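Side-chain contacts in S-M checkpoint control protein RAD4 (Schizosaccharomyces pombe, PDB 4BU0), which is essential for DNA replication and for the checkpoint that couples S and M phases, its first two BRCT domains binding phosphorylated Crb2: residues R150-E153 with Y154-W158; N161-C164 with V165-W169; E121-V124 with L125-G129. All blocks are in the same frame, centred on the assembly; numbering follows the deposited sequence.

Interaction 1: R150-E153 with Y154-W158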
loop_
_atom_site.group_PDB
_atom_site.type_symbol
_atom_site.label_atom_id
_atom_site.label_comp_id
_atom_site.label_asym_id
_atom_site.label_seq_id
_atom_site.Cartn_x
_atom_site.Cartn_y
_atom_site.Cartn_z
ATOM N N ARG A 150 27.518 0.982 1.725
ATOM C CA ARG A 150 27.262 1.824 0.564
ATOM C C ARG A 150 25.770 2.067 0.333
ATOM O O ARG A 150 25.380 3.192 0.010
ATOM C CB ARG A 150 27.888 1.210 -0.682
ATOM C CG ARG A 150 29.435 1.286 -0.664
ATOM C CD ARG A 150 30.034 0.367 -1.708
ATOM N NE ARG A 150 29.639 0.776 -3.058
ATOM C CZ ARG A 150 29.940 0.120 -4.172
ATOM N NH1 ARG A 150 30.669 -0.986 -4.123
ATOM N NH2 ARG A 150 29.519 0.569 -5.345
ATOM N N LYS A 151 24.943 1.017 0.458
ATOM C CA LYS A 151 23.502 1.243 0.258
ATOM C C LYS A 151 22.976 2.134 1.367
ATOM O O LYS A 151 22.186 3.042 1.114
ATOM C CB LYS A 151 22.732 -0.094 0.253
ATOM C CG LYS A 151 22.823 -0.850 -1.051
ATOM C CD LYS A 151 22.009 -2.154 -0.948
ATOM C CE LYS A 151 21.951 -2.939 -2.229
ATOM N NZ LYS A 151 21.230 -4.248 -2.022
ATOM N N TYR A 152 23.387 1.871 2.624
ATOM C CA TYR A 152 22.917 2.703 3.705
ATOM C C TYR A 152 23.287 4.166 3.508
ATOM O O TYR A 152 22.424 5.019 3.668
ATOM C CB TYR A 152 23.523 2.192 5.030
ATOM C CG TYR A 152 23.219 3.069 6.226
ATOM C CD1 TYR A 152 21.962 3.057 6.823
ATOM C CD2 TYR A 152 24.190 3.911 6.765
ATOM C CE1 TYR A 152 21.669 3.877 7.911
ATOM C CE2 TYR A 152 23.910 4.728 7.864
ATOM C CZ TYR A 152 22.648 4.703 8.432
ATOM O OH TYR A 152 22.358 5.505 9.510
ATOM N N GLU A 153 24.558 4.446 3.122
ATOM C CA GLU A 153 24.968 5.840 2.955
ATOM C C GLU A 153 24.195 6.513 1.818
ATOM O O GLU A 153 23.792 7.675 1.944
ATOM C CB GLU A 153 26.490 5.943 2.717
ATOM C CG GLU A 153 27.310 5.455 3.915
ATOM C CD GLU A 153 27.182 6.222 5.221
ATOM O OE1 GLU A 153 26.773 7.408 5.194
ATOM O OE2 GLU A 153 27.515 5.636 6.278
ATOM N N TYR A 154 23.955 5.778 0.709
ATOM C CA TYR A 154 23.228 6.401 -0.380
ATOM C C TYR A 154 21.751 6.589 -0.053
ATOM O O TYR A 154 21.134 7.554 -0.504
ATOM C CB TYR A 154 23.414 5.649 -1.717
ATOM C CG TYR A 154 24.168 6.544 -2.691
ATOM C CD1 TYR A 154 25.425 7.057 -2.369
ATOM C CD2 TYR A 154 23.598 6.923 -3.893
ATOM C CE1 TYR A 154 26.093 7.932 -3.231
ATOM C CE2 TYR A 154 24.256 7.794 -4.765
ATOM C CZ TYR A 154 25.503 8.293 -4.430
ATOM O OH TYR A 154 26.144 9.149 -5.293
ATOM N N ALA A 155 21.160 5.674 0.754
ATOM C CA ALA A 155 19.761 5.888 1.134
ATOM C C ALA A 155 19.643 7.156 1.974
ATOM O O ALA A 155 18.662 7.884 1.842
ATOM C CB ALA A 155 19.261 4.683 1.925
ATOM N N LEU A 156 20.632 7.419 2.847
ATOM C CA LEU A 156 20.559 8.654 3.640
ATOM C C LEU A 156 20.627 9.880 2.718
ATOM O O LEU A 156 19.817 10.790 2.850
ATOM C CB LEU A 156 21.678 8.720 4.688
ATOM C CG LEU A 156 21.654 7.730 5.841
ATOM C CD1 LEU A 156 22.735 8.082 6.845
ATOM C CD2 LEU A 156 20.303 7.731 6.558
ATOM N N LYS A 157 21.522 9.842 1.711
ATOM C CA LYS A 157 21.663 10.937 0.752
ATOM C C LYS A 157 20.378 11.171 -0.091
ATOM O O LYS A 157 19.986 12.328 -0.334
ATOM C CB LYS A 157 22.858 10.600 -0.158
ATOM C CG LYS A 157 23.204 11.658 -1.158
ATOM C CD LYS A 157 24.394 11.194 -1.941
ATOM C CE LYS A 157 24.698 12.192 -3.007
ATOM N NZ LYS A 157 26.159 12.306 -3.212
ATOM N N TRP A 158 19.728 10.095 -0.544
ATOM C CA TRP A 158 18.527 10.167 -1.380
ATOM C C TRP A 158 17.236 10.308 -0.551
ATOM O O TRP A 158 16.135 10.281 -1.124
ATOM C CB TRP A 158 18.414 8.909 -2.259
ATOM C CG TRP A 158 19.285 8.905 -3.478
ATOM C CD1 TRP A 158 19.755 9.994 -4.157
ATOM C CD2 TRP A 158 19.746 7.750 -4.200
ATOM N NE1 TRP A 158 20.466 9.589 -5.265
ATOM C CE2 TRP A 158 20.497 8.219 -5.304
ATOM C CE3 TRP A 158 19.643 6.363 -3.992
ATOM C CZ2 TRP A 158 21.108 7.354 -6.222
ATOM C CZ3 TRP A 158 20.286 5.503 -4.873
ATOM C CH2 TRP A 158 20.966 5.994 -6.001
#
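A first torsion of 174° swings the Tyr152 ring to the side of its carbonyl carbon, and one of -67° sets CG of Leu156 beside its backbone N, and the two side chains meet one helical turn apart. They cross at a slant: Leu156 CD1 lies 3.7 Å from Tyr152 CE2 and equally near CZ and OH, while Leu156 CG stands 4.1 Å above the ring plane, displaced toward the rim. A branched aliphatic chain suits this place because the branch lets CD1 lie by the CE2, CZ and OH end while CG stays over the ring near its rim. Glu153, bent at its second torsion, brings OE2 to the ring edge, in the plane of Tyr152.

Beneath these groups run the i to i+4 backbone bonds of the helix. The shortest joins Ala155 N to Lys151 O at 2.8 Å, with the donor almost in line with the carbonyl. The small methyl of Ala155 rests 3.5 Å from Lys151 O and also packs against Ile160 and Val162, where a compact residue fits between helix and sheet.

On another flank Tyr154 CB lies 3.6 Å from Arg150 O. The Tyr154 ring has Lys157 CD over one face and Trp158 CZ2 at its edge; in turn, Tyr154 CD2 sits 3.4 Å above the Trp158 plane, near the rim.

Lys151 projects from a different flank of the helix, its chain extended beyond CG. NZ is hydrogen-bonded to Leu109 O, to Pro133 O and to a modified side chain of the bound peptide; Arg150, Tyr154 and Trp158 pack on apolar side chains of the same peptide. A lysine presented from this helix to a phosphorylated ligand is characteristic of the phosphate-binding pocket of BRCT domains, here the second of the pair.

Interaction 2: N161-C164 with V165-W169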
loop_
_atom_site.group_PDB
_atom_site.type_symbol
_atom_site.label_atom_id
_atom_site.label_comp_id
_atom_site.label_asym_id
_atom_site.label_seq_id
_atom_site.Cartn_x
_atom_site.Cartn_y
_atom_site.Cartn_z
ATOM N N ASN A 161 13.720 5.848 3.072
ATOM C CA ASN A 161 13.465 5.230 4.374
ATOM C C ASN A 161 14.416 4.076 4.628
ATOM O O ASN A 161 14.543 3.199 3.753
ATOM C CB ASN A 161 12.037 4.670 4.406
ATOM C CG ASN A 161 10.926 5.661 4.219
ATOM O OD1 ASN A 161 11.043 6.835 4.618
ATOM N ND2 ASN A 161 9.820 5.206 3.617
ATOM N N VAL A 162 15.053 4.058 5.812
ATOM C CA VAL A 162 15.910 2.962 6.236
ATOM C C VAL A 162 15.240 2.384 7.446
ATOM O O VAL A 162 15.051 3.093 8.437
ATOM C CB VAL A 162 17.354 3.397 6.532
ATOM C CG1 VAL A 162 18.195 2.177 6.928
ATOM C CG2 VAL A 162 17.961 4.102 5.305
ATOM N N VAL A 163 14.812 1.124 7.344
ATOM C CA VAL A 163 14.083 0.491 8.439
ATOM C C VAL A 163 14.682 -0.857 8.791
ATOM O O VAL A 163 15.385 -1.478 7.980
ATOM C CB VAL A 163 12.593 0.293 8.030
ATOM C CG1 VAL A 163 11.874 1.629 7.858
ATOM C CG2 VAL A 163 12.432 -0.564 6.754
ATOM N N CYS A 164 14.393 -1.324 10.004
ATOM C CA CYS A 164 14.734 -2.701 10.340
ATOM C C CYS A 164 13.624 -3.629 9.813
ATOM O O CYS A 164 12.535 -3.162 9.427
ATOM C CB CYS A 164 14.958 -2.895 11.827
ATOM S SG CYS A 164 13.501 -2.555 12.807
ATOM N N VAL A 165 13.915 -4.932 9.771
ATOM C CA VAL A 165 12.999 -5.875 9.155
ATOM C C VAL A 165 11.630 -5.939 9.885
ATOM O O VAL A 165 10.640 -6.355 9.296
ATOM C CB VAL A 165 13.646 -7.265 8.974
ATOM C CG1 VAL A 165 13.882 -7.954 10.321
ATOM C CG2 VAL A 165 12.846 -8.136 8.004
ATOM N N GLU A 166 11.579 -5.522 11.159
ATOM C CA GLU A 166 10.321 -5.513 11.898
ATOM C C GLU A 166 9.274 -4.646 11.196
ATOM O O GLU A 166 8.084 -4.915 11.299
ATOM C CB GLU A 166 10.598 -5.006 13.312
ATOM C CG GLU A 166 9.449 -5.197 14.299
ATOM C CD GLU A 166 8.981 -6.613 14.602
ATOM O OE1 GLU A 166 9.662 -7.595 14.228
ATOM O OE2 GLU A 166 7.853 -6.726 15.131
ATOM N N TRP A 167 9.716 -3.654 10.403
ATOM C CA TRP A 167 8.764 -2.878 9.605
ATOM C C TRP A 167 7.964 -3.790 8.681
ATOM O O TRP A 167 6.754 -3.635 8.519
ATOM C CB TRP A 167 9.510 -1.824 8.763
ATOM C CG TRP A 167 8.647 -1.250 7.670
ATOM C CD1 TRP A 167 7.705 -0.264 7.799
ATOM C CD2 TRP A 167 8.627 -1.648 6.289
ATOM N NE1 TRP A 167 7.066 -0.058 6.594
ATOM C CE2 TRP A 167 7.607 -0.906 5.651
ATOM C CE3 TRP A 167 9.376 -2.574 5.535
ATOM C CZ2 TRP A 167 7.299 -1.076 4.295
ATOM C CZ3 TRP A 167 9.081 -2.738 4.189
ATOM C CH2 TRP A 167 8.054 -1.994 3.583
ATOM N N LEU A 168 8.683 -4.710 8.024
ATOM C CA LEU A 168 8.033 -5.617 7.110
ATOM C C LEU A 168 7.084 -6.563 7.826
ATOM O O LEU A 168 5.946 -6.745 7.377
ATOM C CB LEU A 168 9.123 -6.415 6.360
ATOM C CG LEU A 168 8.595 -7.475 5.367
ATOM C CD1 LEU A 168 7.808 -6.830 4.227
ATOM C CD2 LEU A 168 9.771 -8.280 4.785
ATOM N N TRP A 169 7.536 -7.140 8.921
ATOM C CA TRP A 169 6.690 -8.082 9.607
ATOM C C TRP A 169 5.445 -7.431 10.171
ATOM O O TRP A 169 4.406 -7.969 10.039
ATOM C CB TRP A 169 7.463 -8.843 10.679
ATOM C CG TRP A 169 8.748 -9.503 10.228
ATOM C CD1 TRP A 169 9.893 -9.522 10.919
ATOM C CD2 TRP A 169 8.991 -10.239 9.026
ATOM N NE1 TRP A 169 10.851 -10.198 10.223
ATOM C CE2 TRP A 169 10.308 -10.638 9.059
ATOM C CE3 TRP A 169 8.229 -10.581 7.927
ATOM C CZ2 TRP A 169 10.873 -11.356 8.035
ATOM C CZ3 TRP A 169 8.815 -11.294 6.936
ATOM C CH2 TRP A 169 10.107 -11.647 7.002
#
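Trp167 CB meets both residues at the end of the strand, lying 3.4 Å from Cys164 O and 3.8 Å from Val163 CG2. From there the indole leads away. Its first torsion, 165°, turns CG to the side of the carbonyl carbon, and the tryptophan and valine side chains cross at a slant: CG and CD2 are each 4.0 Å from Val163 CG2, and CE3 closes to 3.9 Å. One methyl thus spans the CG, CD2 and CE3 side of the indole, from the five-membered ring to the six-membered one, a job for which the blunt, branched valine is well shaped. Farther out, NE1 gives its hydrogen to Leu178 O, satisfying the one polar atom of a buried ring, and the indole stacks on His141.

The backbone holds the same geometry. Trp167 N is hydrogen-bonded to Cys164 O at 3.0 Å, but the donor stands above the carbonyl plane, 41° out of it, as the chain swings from extended to helical form. Cys164 SG, set between its own N and carbonyl carbon, rests 3.8 Å from Glu166 CB. Past this point Glu166 OE2 is hydrogen-bonded to Gln170 NE2, while Val165 CG2 covers the Trp169 ring near its rim, 3.3 Å above the plane.

Trp167 matches the signature tryptophan of the last BRCT helix, and its carbonyl accepts a bond from Ser171 OG. Around it, strand 161-163 runs parallel to strand 141-144 at the border of the sheet, Val165 and Leu168 of the following turn pack on Ile120 of helix 116-126, and Val162 faces helix 150-157.

Interaction 3: E121-V124 with L125-G129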
loop_
_atom_site.group_PDB
_atom_site.type_symbol
_atom_site.label_atom_id
_atom_site.label_comp_id
_atom_site.label_asym_id
_atom_site.label_seq_id
_atom_site.Cartn_x
_atom_site.Cartn_y
_atom_site.Cartn_z
ATOM N N GLU A 121 13.016 -11.279 0.598
ATOM C CA GLU A 121 12.692 -11.072 -0.807
ATOM C C GLU A 121 11.394 -11.797 -1.198
ATOM O O GLU A 121 10.522 -11.195 -1.826
ATOM C CB GLU A 121 13.860 -11.527 -1.685
ATOM C CG GLU A 121 13.588 -11.455 -3.175
ATOM C CD GLU A 121 14.781 -11.827 -4.038
ATOM O OE1 GLU A 121 15.910 -11.931 -3.502
ATOM O OE2 GLU A 121 14.576 -11.985 -5.266
ATOM N N ASN A 122 11.251 -13.063 -0.771
ATOM C CA ASN A 122 10.038 -13.807 -1.075
ATOM C C ASN A 122 8.790 -13.150 -0.462
ATOM O O ASN A 122 7.755 -13.062 -1.126
ATOM C CB ASN A 122 10.159 -15.236 -0.555
ATOM C CG ASN A 122 9.107 -16.149 -1.125
ATOM O OD1 ASN A 122 9.023 -16.357 -2.337
ATOM N ND2 ASN A 122 8.268 -16.689 -0.262
ATOM N N TYR A 123 8.880 -12.697 0.804
ATOM C CA TYR A 123 7.703 -12.067 1.426
ATOM C C TYR A 123 7.318 -10.750 0.766
ATOM O O TYR A 123 6.123 -10.437 0.670
ATOM C CB TYR A 123 7.937 -11.812 2.913
ATOM C CG TYR A 123 7.616 -12.999 3.782
ATOM C CD1 TYR A 123 6.305 -13.278 4.160
ATOM C CD2 TYR A 123 8.623 -13.823 4.264
ATOM C CE1 TYR A 123 6.003 -14.374 4.968
ATOM C CE2 TYR A 123 8.333 -14.921 5.076
ATOM C CZ TYR A 123 7.022 -15.192 5.425
ATOM O OH TYR A 123 6.745 -16.268 6.239
ATOM N N VAL A 124 8.311 -9.949 0.315
ATOM C CA VAL A 124 8.007 -8.708 -0.380
ATOM C C VAL A 124 7.199 -9.009 -1.627
ATOM O O VAL A 124 6.201 -8.352 -1.884
ATOM C CB VAL A 124 9.327 -7.968 -0.733
ATOM C CG1 VAL A 124 9.089 -6.825 -1.737
ATOM C CG2 VAL A 124 9.994 -7.448 0.544
ATOM N N LEU A 125 7.628 -10.038 -2.398
ATOM C CA LEU A 125 6.935 -10.372 -3.642
ATOM C C LEU A 125 5.549 -10.962 -3.366
ATOM O O LEU A 125 4.590 -10.590 -4.047
ATOM C CB LEU A 125 7.792 -11.355 -4.451
ATOM C CG LEU A 125 9.140 -10.810 -4.936
ATOM C CD1 LEU A 125 9.957 -11.913 -5.566
ATOM C CD2 LEU A 125 8.963 -9.696 -5.935
ATOM N N LYS A 126 5.445 -11.828 -2.331
ATOM C CA LYS A 126 4.159 -12.453 -1.955
ATOM C C LYS A 126 3.123 -11.392 -1.570
ATOM O O LYS A 126 1.936 -11.562 -1.830
ATOM C CB LYS A 126 4.410 -13.413 -0.770
ATOM C CG LYS A 126 3.170 -14.095 -0.185
ATOM C CD LYS A 126 3.518 -14.863 1.082
ATOM C CE LYS A 126 2.294 -15.404 1.777
ATOM N NZ LYS A 126 2.637 -15.995 3.099
ATOM N N HIS A 127 3.579 -10.252 -1.014
ATOM C CA HIS A 127 2.653 -9.215 -0.570
ATOM C C HIS A 127 2.564 -8.022 -1.521
ATOM O O HIS A 127 2.092 -6.935 -1.136
ATOM C CB HIS A 127 3.026 -8.811 0.857
ATOM C CG HIS A 127 2.631 -9.886 1.804
ATOM N ND1 HIS A 127 1.296 -10.055 2.186
ATOM C CD2 HIS A 127 3.361 -10.893 2.319
ATOM C CE1 HIS A 127 1.284 -11.128 2.956
ATOM N NE2 HIS A 127 2.495 -11.670 3.062
ATOM N N GLY A 128 2.875 -8.261 -2.790
ATOM C CA GLY A 128 2.645 -7.293 -3.844
ATOM C C GLY A 128 3.649 -6.182 -4.031
ATOM O O GLY A 128 3.391 -5.268 -4.813
ATOM N N GLY A 129 4.793 -6.258 -3.334
ATOM C CA GLY A 129 5.808 -5.234 -3.520
ATOM C C GLY A 129 6.726 -5.570 -4.681
ATOM O O GLY A 129 6.659 -6.678 -5.233
#
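Val124 O is gripped by the chain that folds back round the end of its helix: Gly129 N donates to it at 2.9 Å with an N-H...O angle of 149°, and His127 N adds a weak bond. Nearby Tyr123 O takes a hydrogen bond of 3.1 Å from His127 N, while ring carbon CD2 of His127 merely lies 3.2 Å from the same oxygen, which sits in the plane of the imidazole at its edge. His127 holds this pose with CG anti to the carbonyl carbon (chi1 -73°), and CD2 also comes to the edge of the Tyr123 ring.

Together with Gly128 N to Leu125 O, the Gly129 N to Val124 O bond makes a Schellman motif, ending helix 116-126 of the second BRCT domain just before strand 130-131. Gly128 is the C-prime residue; its positive phi (81°) is a conformation glycine adopts easily. Gly129 turns its bare backbone to the valine, its C lying 4.0 Å from Val124 CG1. A glycine pair at this turn is a hallmark of BRCT sequences.

Upstream, Leu125 lays CG 3.4 Å from Glu121 O, and the side chains of Glu121 and Leu125 both touch Phe131. Lys126 extends fully alongside Tyr123, pointing the same way; its extended chain is long enough to bring NZ beside the ring, 4.2 Å from Tyr123 CE1. The Tyr123 ring itself reaches helix 166-174, where it packs edge-to-face with Trp169 and touches Ile172.

In the fold
From the N terminus the contacts come in the order interaction 3, interaction 1, interaction 2. Each spans a continuous run of nine residues and is local, closing only contacts three to five residues apart; none nests within or crosses another. Interaction 3 turns helix 116-126 toward border strand 130-131, interaction 1 lies along helix 150-157, and interaction 2 leads from strand 161-163, the opposite border strand, into helix 166-174. Interaction 2 touches both others: Val162 meets Tyr152 and Ala155 of interaction 1, and Trp169 meets Tyr123 of interaction 3. Interactions 1 and 3 do not touch, their nearest atoms being about 9 Å apart. All three belong to the second BRCT domain.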